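Local coordinates for cytosolic protein (Streptococcus thermophilus, PDB 2QZI) that is of unknown function but belongs to the DUF1827 family, folds into an antiparallel sheet with two helices, and binds sodium ions in its crystal, at residues G35-V40 / L50-K55; L6-W11 / L28-S33. All blocks are in the same frame, centred on the assembly; numbering follows the deposited sequence. Where two conformers were deposited one is given.

Interaction 1: G35-V40 / L50-K55; sequences GNTDVV and LLISNK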
ATOM      1  N   GLY A  35      -2.975 -13.192  -2.062  1.00 77.28           N
ATOM      2  CA  GLY A  35      -2.774 -14.553  -1.522  1.00 76.65           C
ATOM      3  C   GLY A  35      -2.699 -14.450  -0.003  1.00 76.62           C
ATOM      4  O   GLY A  35      -3.628 -13.946   0.609  1.00 77.55           O
ATOM      5  N   ASN A  36      -1.599 -14.887   0.609  1.00 75.56           N
ATOM      6  CA  ASN A  36      -1.431 -14.723   2.066  1.00 74.88           C
ATOM      7  C   ASN A  36      -0.626 -13.476   2.505  1.00 73.37           C
ATOM      8  O   ASN A  36      -0.433 -13.227   3.693  1.00 72.70           O
ATOM      9  CB  ASN A  36      -0.951 -16.006   2.764  1.00 76.29           C
ATOM     10  CG  ASN A  36       0.259 -16.668   2.077  1.00 78.05           C
ATOM     11  OD1 ASN A  36       1.146 -16.016   1.538  1.00 80.20           O
ATOM     12  ND2 ASN A  36       0.289 -17.988   2.132  1.00 80.17           N
ATOM     13  N   THR A  37      -0.211 -12.696   1.516  1.00 71.61           N
ATOM     14  CA  THR A  37       0.346 -11.379   1.701  1.00 70.08           C
ATOM     15  C   THR A  37      -0.743 -10.322   1.922  1.00 70.75           C
ATOM     16  O   THR A  37      -1.799 -10.298   1.220  1.00 65.51           O
ATOM     17  CB  THR A  37       1.266 -11.026   0.487  1.00 70.87           C
ATOM     18  OG1 THR A  37       2.401 -11.896   0.487  1.00 68.58           O
ATOM     19  CG2 THR A  37       1.799  -9.630   0.571  1.00 67.82           C
ATOM     20  N   ASP A  38      -0.494  -9.436   2.897  1.00 71.58           N
ATOM     21  CA  ASP A  38      -1.462  -8.384   3.215  1.00 73.72           C
ATOM     22  C   ASP A  38      -0.946  -7.014   2.813  1.00 74.12           C
ATOM     23  O   ASP A  38       0.205  -6.716   3.004  1.00 73.30           O
ATOM     24  CB  ASP A  38      -1.724  -8.271   4.706  1.00 75.33           C
ATOM     25  CG  ASP A  38      -2.066  -9.544   5.341  1.00 79.04           C
ATOM     26  OD1 ASP A  38      -3.084 -10.147   4.950  1.00 82.24           O
ATOM     27  OD2 ASP A  38      -1.254  -9.956   6.233  1.00 87.81           O
ATOM     28  N   VAL A  39      -1.851  -6.177   2.312  1.00 74.51           N
ATOM     29  CA  VAL A  39      -1.498  -4.878   1.794  1.00 75.69           C
ATOM     30  C   VAL A  39      -2.453  -3.909   2.459  1.00 75.05           C
ATOM     31  O   VAL A  39      -3.643  -4.219   2.651  1.00 74.98           O
ATOM     32  CB  VAL A  39      -1.586  -4.827   0.227  1.00 76.54           C
ATOM     33  CG1 VAL A  39      -1.118  -3.513  -0.324  1.00 69.22           C
ATOM     34  CG2 VAL A  39      -0.738  -5.946  -0.406  1.00 76.67           C
ATOM     35  N   VAL A  40      -1.858  -2.822   2.903  1.00 75.23           N
ATOM     36  CA  VAL A  40      -2.562  -1.612   3.383  1.00 75.66           C
ATOM     37  C   VAL A  40      -2.185  -0.475   2.463  1.00 75.07           C
ATOM     38  O   VAL A  40      -1.042  -0.282   2.198  1.00 73.22           O
ATOM     39  CB  VAL A  40      -2.263  -1.267   4.878  1.00 75.23           C
ATOM     40  CG1 VAL A  40      -3.116  -0.063   5.298  1.00 75.78           C
ATOM     41  CG2 VAL A  40      -2.704  -2.486   5.753  1.00 75.78           C
ATOM     42  N   LEU A  50       2.152   2.384   0.691  1.00 74.99           N
ATOM     43  CA  LEU A  50       1.714   0.948   0.642  1.00 76.60           C
ATOM     44  C   LEU A  50       2.530   0.242   1.713  1.00 77.44           C
ATOM     45  O   LEU A  50       3.740   0.557   1.861  1.00 79.31           O
ATOM     46  CB  LEU A  50       2.065   0.280  -0.688  1.00 75.20           C
ATOM     47  CG  LEU A  50       1.030   0.348  -1.777  1.00 76.83           C
ATOM     48  CD1 LEU A  50       1.770  -0.190  -2.990  1.00 79.65           C
ATOM     49  CD2 LEU A  50      -0.193  -0.562  -1.408  1.00 68.33           C
ATOM     50  N   LEU A  51       1.841  -0.525   2.537  1.00 76.75           N
ATOM     51  CA  LEU A  51       2.449  -1.444   3.545  1.00 78.97           C
ATOM     52  C   LEU A  51       2.150  -2.897   3.181  1.00 77.07           C
ATOM     53  O   LEU A  51       0.992  -3.305   3.125  1.00 79.01           O
ATOM     54  CB  LEU A  51       1.897  -1.164   4.968  1.00 79.24           C
ATOM     55  CG  LEU A  51       2.294   0.263   5.322  1.00 87.63           C
ATOM     56  CD1 LEU A  51       1.114   1.282   5.169  1.00 91.48           C
ATOM     57  CD2 LEU A  51       2.943   0.277   6.692  1.00 92.63           C
ATOM     58  N   ILE A  52       3.207  -3.646   2.918  1.00 75.88           N
ATOM     59  CA  ILE A  52       3.116  -4.992   2.345  1.00 73.83           C
ATOM     60  C   ILE A  52       3.865  -5.917   3.301  1.00 73.87           C
ATOM     61  O   ILE A  52       5.031  -5.676   3.649  1.00 71.88           O
ATOM     62  CB  ILE A  52       3.760  -5.090   0.956  1.00 74.04           C
ATOM     63  CG1 ILE A  52       3.085  -4.082  -0.003  1.00 74.82           C
ATOM     64  CG2 ILE A  52       3.771  -6.565   0.412  1.00 72.55           C
ATOM     65  CD1 ILE A  52       3.976  -3.785  -1.224  1.00 78.14           C
ATOM     66  N   SER A  53       3.147  -6.917   3.793  1.00 72.46           N
ATOM     67  CA  SER A  53       3.667  -7.776   4.829  1.00 74.95           C
ATOM     68  C   SER A  53       3.084  -9.186   4.693  1.00 74.59           C
ATOM     69  O   SER A  53       2.076  -9.391   4.045  1.00 71.65           O
ATOM     70  CB  SER A  53       3.255  -7.202   6.182  1.00 75.15           C
ATOM     71  OG  SER A  53       1.842  -7.079   6.209  1.00 79.30           O
ATOM     72  N   ASN A  54       3.755 -10.148   5.305  1.00 76.36           N
ATOM     73  CA  ASN A  54       3.338 -11.530   5.223  1.00 77.24           C
ATOM     74  C   ASN A  54       3.684 -12.301   6.486  1.00 78.98           C
ATOM     75  O   ASN A  54       4.809 -12.664   6.666  1.00 81.24           O
ATOM     76  CB  ASN A  54       4.019 -12.189   4.029  1.00 76.87           C
ATOM     77  CG  ASN A  54       3.384 -13.544   3.669  1.00 77.40           C
ATOM     78  OD1 ASN A  54       3.019 -14.328   4.536  1.00 75.92           O
ATOM     79  ND2 ASN A  54       3.223 -13.786   2.393  1.00 77.34           N
ATOM     80  N   LYS A  55       2.716 -12.580   7.345  1.00 81.87           N
ATOM     81  CA  LYS A  55       2.958 -13.197   8.654  1.00 83.80           C
ATOM     82  C   LYS A  55       3.886 -14.435   8.626  1.00 84.91           C
ATOM     83  O   LYS A  55       4.737 -14.607   9.518  1.00 85.65           O
ATOM     84  CB  LYS A  55       1.599 -13.485   9.340  1.00 85.05           C
ATOM     85  CG  LYS A  55       0.683 -12.212   9.415  1.00 87.55           C
ATOM     86  CD  LYS A  55      -0.622 -12.410  10.186  1.00 94.31           C
ATOM     87  CE  LYS A  55      -1.701 -13.166   9.344  1.00 97.73           C
ATOM     88  NZ  LYS A  55      -2.593 -12.208   8.545  1.00101.36           N
TER
HETATM   89  O   HOH W   1       0.790  -9.150   7.744  1.00 57.09           O
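Asn36 meets Asn54 through their side-chain amides: ND2 of Asn54 donates to OD1 of Asn36 over 3.2 Å, with the donor above the acceptor's carbonyl plane. The two amide planes are turned 65° apart. CG of Asn54 is anti to its backbone N (chi1 -166°), and beyond it the same ND2 lies 2.8 Å from OG1 of Thr37 in a weak, bent bond. OD1 of Asn54 is held by His56, and OG1 of Thr37 finds its stronger partner in Glu63. Asp38 and Ser53 form an antiparallel hydrogen-bonded pair, and Asp38 N to Ser53 O measures 2.8 Å. On the face that carries the side chains of Asp38 and Ser53, one water donates to Asp38 OD2 and is hydrogen-bonded to Ser53 OG, while Lys55 NZ reaches Asp38 OD2 at 3.5 Å, a long salt bridge. Val39 faces Ile52 as a non-hydrogen-bonded pair; Val39 CG1 presses on Leu50 CD2 at 3.3 Å, tighter than normal carbon contact. Val40 with Leu51 is hydrogen-bonded again, and Val40 CB lies 4.2 Å from Leu51 CB on the Asp38 face. This alternation, with strand axes 166° apart, is that of the beta hairpin 37-44/47-53. Val39, Leu50 and Ile52 pack on helix 61-74, whereas strands 28-34 and 94-100 hydrogen-bond to the hairpin's two outer edges.

Interaction 2: L6-W11 / L28-S33; sequences LINTTW and LVETYS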
ATOM      1  N   LEU A   6      -4.920  -9.355  -6.557  1.00 78.58           N
ATOM      2  CA  LEU A   6      -5.207  -8.420  -5.446  1.00 76.89           C
ATOM      3  C   LEU A   6      -6.718  -8.382  -5.245  1.00 76.54           C
ATOM      4  O   LEU A   6      -7.460  -8.140  -6.208  1.00 76.23           O
ATOM      5  CB  LEU A   6      -4.736  -7.047  -5.831  1.00 75.61           C
ATOM      6  CG  LEU A   6      -3.247  -6.634  -5.600  1.00 76.52           C
ATOM      7  CD1 LEU A   6      -2.994  -6.393  -4.142  1.00 72.39           C
ATOM      8  CD2 LEU A   6      -2.300  -7.696  -6.126  1.00 72.59           C
ATOM      9  N   ILE A   7      -7.157  -8.710  -4.029  1.00 75.94           N
ATOM     10  CA  ILE A   7      -8.571  -8.739  -3.624  1.00 73.79           C
ATOM     11  C   ILE A   7      -8.709  -7.553  -2.607  1.00 74.67           C
ATOM     12  O   ILE A   7      -7.950  -7.458  -1.625  1.00 73.05           O
ATOM     13  CB  ILE A   7      -8.957 -10.126  -3.047  1.00 73.86           C
ATOM     14  CG1 ILE A   7      -8.499 -11.283  -3.955  1.00 72.93           C
ATOM     15  CG2 ILE A   7     -10.497 -10.274  -2.765  1.00 71.11           C
ATOM     16  CD1 ILE A   7      -9.627 -11.968  -4.821  1.00 73.31           C
ATOM     17  N   ASN A   8      -9.606  -6.597  -2.904  1.00 74.81           N
ATOM     18  CA  ASN A   8     -10.002  -5.559  -1.952  1.00 74.26           C
ATOM     19  C   ASN A   8     -10.703  -6.175  -0.731  1.00 73.19           C
ATOM     20  O   ASN A   8     -11.764  -6.702  -0.868  1.00 71.60           O
ATOM     21  CB  ASN A   8     -10.951  -4.499  -2.582  1.00 74.04           C
ATOM     22  CG  ASN A   8     -10.973  -3.192  -1.744  1.00 77.60           C
ATOM     23  OD1 ASN A   8     -11.163  -3.239  -0.534  1.00 77.41           O
ATOM     24  ND2 ASN A   8     -10.672  -2.050  -2.371  1.00 79.73           N
ATOM     25  N   THR A   9     -10.116  -6.074   0.463  1.00 73.09           N
ATOM     26  CA  THR A   9     -10.717  -6.703   1.674  1.00 73.33           C
ATOM     27  C   THR A   9     -11.149  -5.582   2.689  1.00 74.07           C
ATOM     28  O   THR A   9     -11.451  -5.886   3.855  1.00 74.48           O
ATOM     29  CB  THR A   9      -9.676  -7.628   2.372  1.00 72.52           C
ATOM     30  OG1 THR A   9      -8.490  -6.847   2.579  1.00 72.65           O
ATOM     31  CG2 THR A   9      -9.321  -8.833   1.529  1.00 71.12           C
ATOM     32  N   THR A  10     -11.200  -4.304   2.228  1.00 73.47           N
ATOM     33  CA  THR A  10     -11.598  -3.151   3.055  1.00 72.00           C
ATOM     34  C   THR A  10     -12.883  -3.384   3.882  1.00 70.68           C
ATOM     35  O   THR A  10     -12.886  -3.127   5.084  1.00 69.75           O
ATOM     36  CB  THR A  10     -11.657  -1.850   2.217  1.00 73.24           C
ATOM     37  OG1 THR A  10     -10.403  -1.688   1.501  1.00 72.01           O
ATOM     38  CG2 THR A  10     -11.808  -0.638   3.153  1.00 74.89           C
ATOM     39  N   TRP A  11     -13.930  -3.938   3.260  1.00 68.93           N
ATOM     40  CA  TRP A  11     -15.162  -4.194   3.943  1.00 69.15           C
ATOM     41  C   TRP A  11     -15.030  -4.992   5.252  1.00 68.72           C
ATOM     42  O   TRP A  11     -15.918  -4.892   6.115  1.00 68.94           O
ATOM     43  CB  TRP A  11     -16.135  -4.950   3.002  1.00 68.47           C
ATOM     44  CG  TRP A  11     -15.671  -6.371   2.790  1.00 69.70           C
ATOM     45  CD1 TRP A  11     -14.658  -6.811   1.957  1.00 67.68           C
ATOM     46  CD2 TRP A  11     -16.206  -7.542   3.426  1.00 68.25           C
ATOM     47  NE1 TRP A  11     -14.530  -8.162   2.058  1.00 71.15           N
ATOM     48  CE2 TRP A  11     -15.467  -8.647   2.943  1.00 68.99           C
ATOM     49  CE3 TRP A  11     -17.183  -7.745   4.391  1.00 64.72           C
ATOM     50  CZ2 TRP A  11     -15.680  -9.944   3.395  1.00 68.47           C
ATOM     51  CZ3 TRP A  11     -17.441  -9.064   4.830  1.00 66.37           C
ATOM     52  CH2 TRP A  11     -16.693 -10.142   4.316  1.00 67.75           C
ATOM     53  N   LEU A  28      -7.635   8.431   2.926  1.00 73.56           N
ATOM     54  CA  LEU A  28      -8.112   7.171   2.328  0.50 73.82           C
ATOM     55  C   LEU A  28      -7.291   6.005   2.870  1.00 73.43           C
ATOM     56  O   LEU A  28      -6.049   6.085   2.944  1.00 73.85           O
ATOM     57  CB  LEU A  28      -8.008   7.252   0.797  0.50 73.85           C
ATOM     58  CG  LEU A  28      -8.176   6.009  -0.060  0.50 74.51           C
ATOM     59  CD1 LEU A  28      -9.611   5.436   0.025  0.50 75.08           C
ATOM     60  CD2 LEU A  28      -7.827   6.413  -1.502  0.50 75.91           C
ATOM     61  N   VAL A  29      -7.980   4.950   3.263  1.00 73.34           N
ATOM     62  CA  VAL A  29      -7.369   3.744   3.774  1.00 73.31           C
ATOM     63  C   VAL A  29      -8.083   2.538   3.195  1.00 75.02           C
ATOM     64  O   VAL A  29      -9.308   2.369   3.344  1.00 74.74           O
ATOM     65  CB  VAL A  29      -7.436   3.612   5.315  1.00 73.45           C
ATOM     66  CG1 VAL A  29      -6.670   2.318   5.782  1.00 72.66           C
ATOM     67  CG2 VAL A  29      -6.893   4.871   6.074  1.00 73.99           C
ATOM     68  N   GLU A  30      -7.317   1.687   2.535  1.00 75.53           N
ATOM     69  CA  GLU A  30      -7.880   0.464   1.985  1.00 75.94           C
ATOM     70  C   GLU A  30      -6.980  -0.709   2.288  1.00 75.24           C
ATOM     71  O   GLU A  30      -5.769  -0.527   2.442  1.00 74.42           O
ATOM     72  CB  GLU A  30      -8.013   0.621   0.494  1.00 77.71           C
ATOM     73  CG  GLU A  30      -8.728   1.876   0.142  1.00 82.13           C
ATOM     74  CD  GLU A  30      -9.263   1.860  -1.252  1.00 88.65           C
ATOM     75  OE1 GLU A  30      -8.598   1.318  -2.157  1.00 89.66           O
ATOM     76  OE2 GLU A  30     -10.339   2.449  -1.447  1.00 94.22           O
ATOM     77  N   THR A  31      -7.566  -1.883   2.431  1.00 74.11           N
ATOM     78  CA  THR A  31      -6.762  -3.092   2.632  1.00 74.52           C
ATOM     79  C   THR A  31      -6.991  -4.115   1.522  1.00 72.95           C
ATOM     80  O   THR A  31      -8.036  -4.164   0.947  1.00 71.53           O
ATOM     81  CB  THR A  31      -7.058  -3.783   3.969  1.00 73.90           C
ATOM     82  OG1 THR A  31      -8.420  -4.033   4.034  1.00 75.26           O
ATOM     83  CG2 THR A  31      -6.673  -2.921   5.185  1.00 75.63           C
ATOM     84  N   TYR A  32      -5.944  -4.882   1.183  1.00 74.55           N
ATOM     85  CA  TYR A  32      -6.022  -5.921   0.140  1.00 72.17           C
ATOM     86  C   TYR A  32      -5.203  -7.145   0.554  1.00 73.40           C
ATOM     87  O   TYR A  32      -4.163  -7.024   1.221  1.00 71.61           O
ATOM     88  CB  TYR A  32      -5.400  -5.437  -1.172  1.00 72.22           C
ATOM     89  CG  TYR A  32      -6.110  -4.289  -1.827  1.00 75.06           C
ATOM     90  CD1 TYR A  32      -6.832  -4.479  -2.992  1.00 76.44           C
ATOM     91  CD2 TYR A  32      -6.034  -2.967  -1.279  1.00 78.29           C
ATOM     92  CE1 TYR A  32      -7.481  -3.430  -3.596  1.00 78.23           C
ATOM     93  CE2 TYR A  32      -6.727  -1.909  -1.879  1.00 76.63           C
ATOM     94  CZ  TYR A  32      -7.411  -2.159  -3.050  1.00 77.24           C
ATOM     95  OH  TYR A  32      -8.092  -1.133  -3.674  1.00 78.80           O
ATOM     96  N   SER A  33      -5.691  -8.308   0.130  1.00 73.20           N
ATOM     97  CA  SER A  33      -4.957  -9.548   0.064  1.00 76.44           C
ATOM     98  C   SER A  33      -4.272  -9.730  -1.294  1.00 77.56           C
ATOM     99  O   SER A  33      -4.761  -9.295  -2.335  1.00 78.66           O
ATOM    100  CB  SER A  33      -5.953 -10.714   0.181  1.00 78.00           C
ATOM    101  OG  SER A  33      -6.094 -10.994   1.560  1.00 83.05           O
TER
HETATM  102  O   HOH W   2     -12.379   0.175  -0.910  1.00 54.33           O
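Glu30 meets Thr10 with its aliphatic root: Glu30 CB lies 3.5 Å from Thr10 OG1, and a water bridges Glu30 OE2 weakly to Asn8 ND2. Thr31 takes the contact over with its backbone. Its N donates to Thr10 OG1 at 3.0 Å, an oxygen that in turn donates to Asn8 OD1, while Thr31 O receives Thr9 N at 2.9 Å from outside the carbonyl plane. The side-chain hydroxyls (OG1) of Thr31 and Thr9 are also hydrogen-bonded, at 3.2 Å. Asn8 OD1 accepts from Thr10 N as well, in the carbonyl plane, which makes an Asx turn; strand 6-8 thus gives way to the 3-10 turn at Thr10 with both donors of Thr10 gathered on one carbonyl oxygen. This strand is an outermost one of the antiparallel sheet, and its axis runs at 139° to that of 28-33. Tyr32 follows, paired with Asn8 without mutual backbone bonds. Asn8 CG, anti to its backbone N (chi1 -161°), lies over one face of the ring, 3.9 Å from Tyr32 CZ, with amide and ring planes 48° apart. The phenol OH donates to Glu30 OE1 and also bonds Lys75, and the ring meets Phe71 edge-to-face. Leu6 CD1 touches Tyr32 CB at 3.9 Å, and the Leu6 side chain also touches helix 61-74. Ser33 completes the hydrogen-bonded pair with Ile7: Ile7 N reaches Ser33 O at 3.0 Å, and Ser33 N returns a bond to Ile7 O.

Overall arrangement
Interactions 1 and 2 are neighbouring seams of one antiparallel sheet, with centres about 10 Å apart. Both segments of interaction 2 precede those of interaction 1 in the sequence, and strands 28-34 and 37-44 lie side by side. Val39 N and Tyr32 O, 2.7 Å apart, form a probable hydrogen bond between the two contacts, and Val40 CG2 packs on Thr31 CG2 at 4.0 Å. Phe71 of helix 61-74 is shared, touching Leu6, Tyr32, Val39 and Leu50. Neither contact supplies a sodium ligand: the side chains of Leu51 and Val29 each lie about 7 Å from a bound sodium ion; the sodium sites are formed by Leu21, Thr24 and Ala26, and by Thr42 and His47.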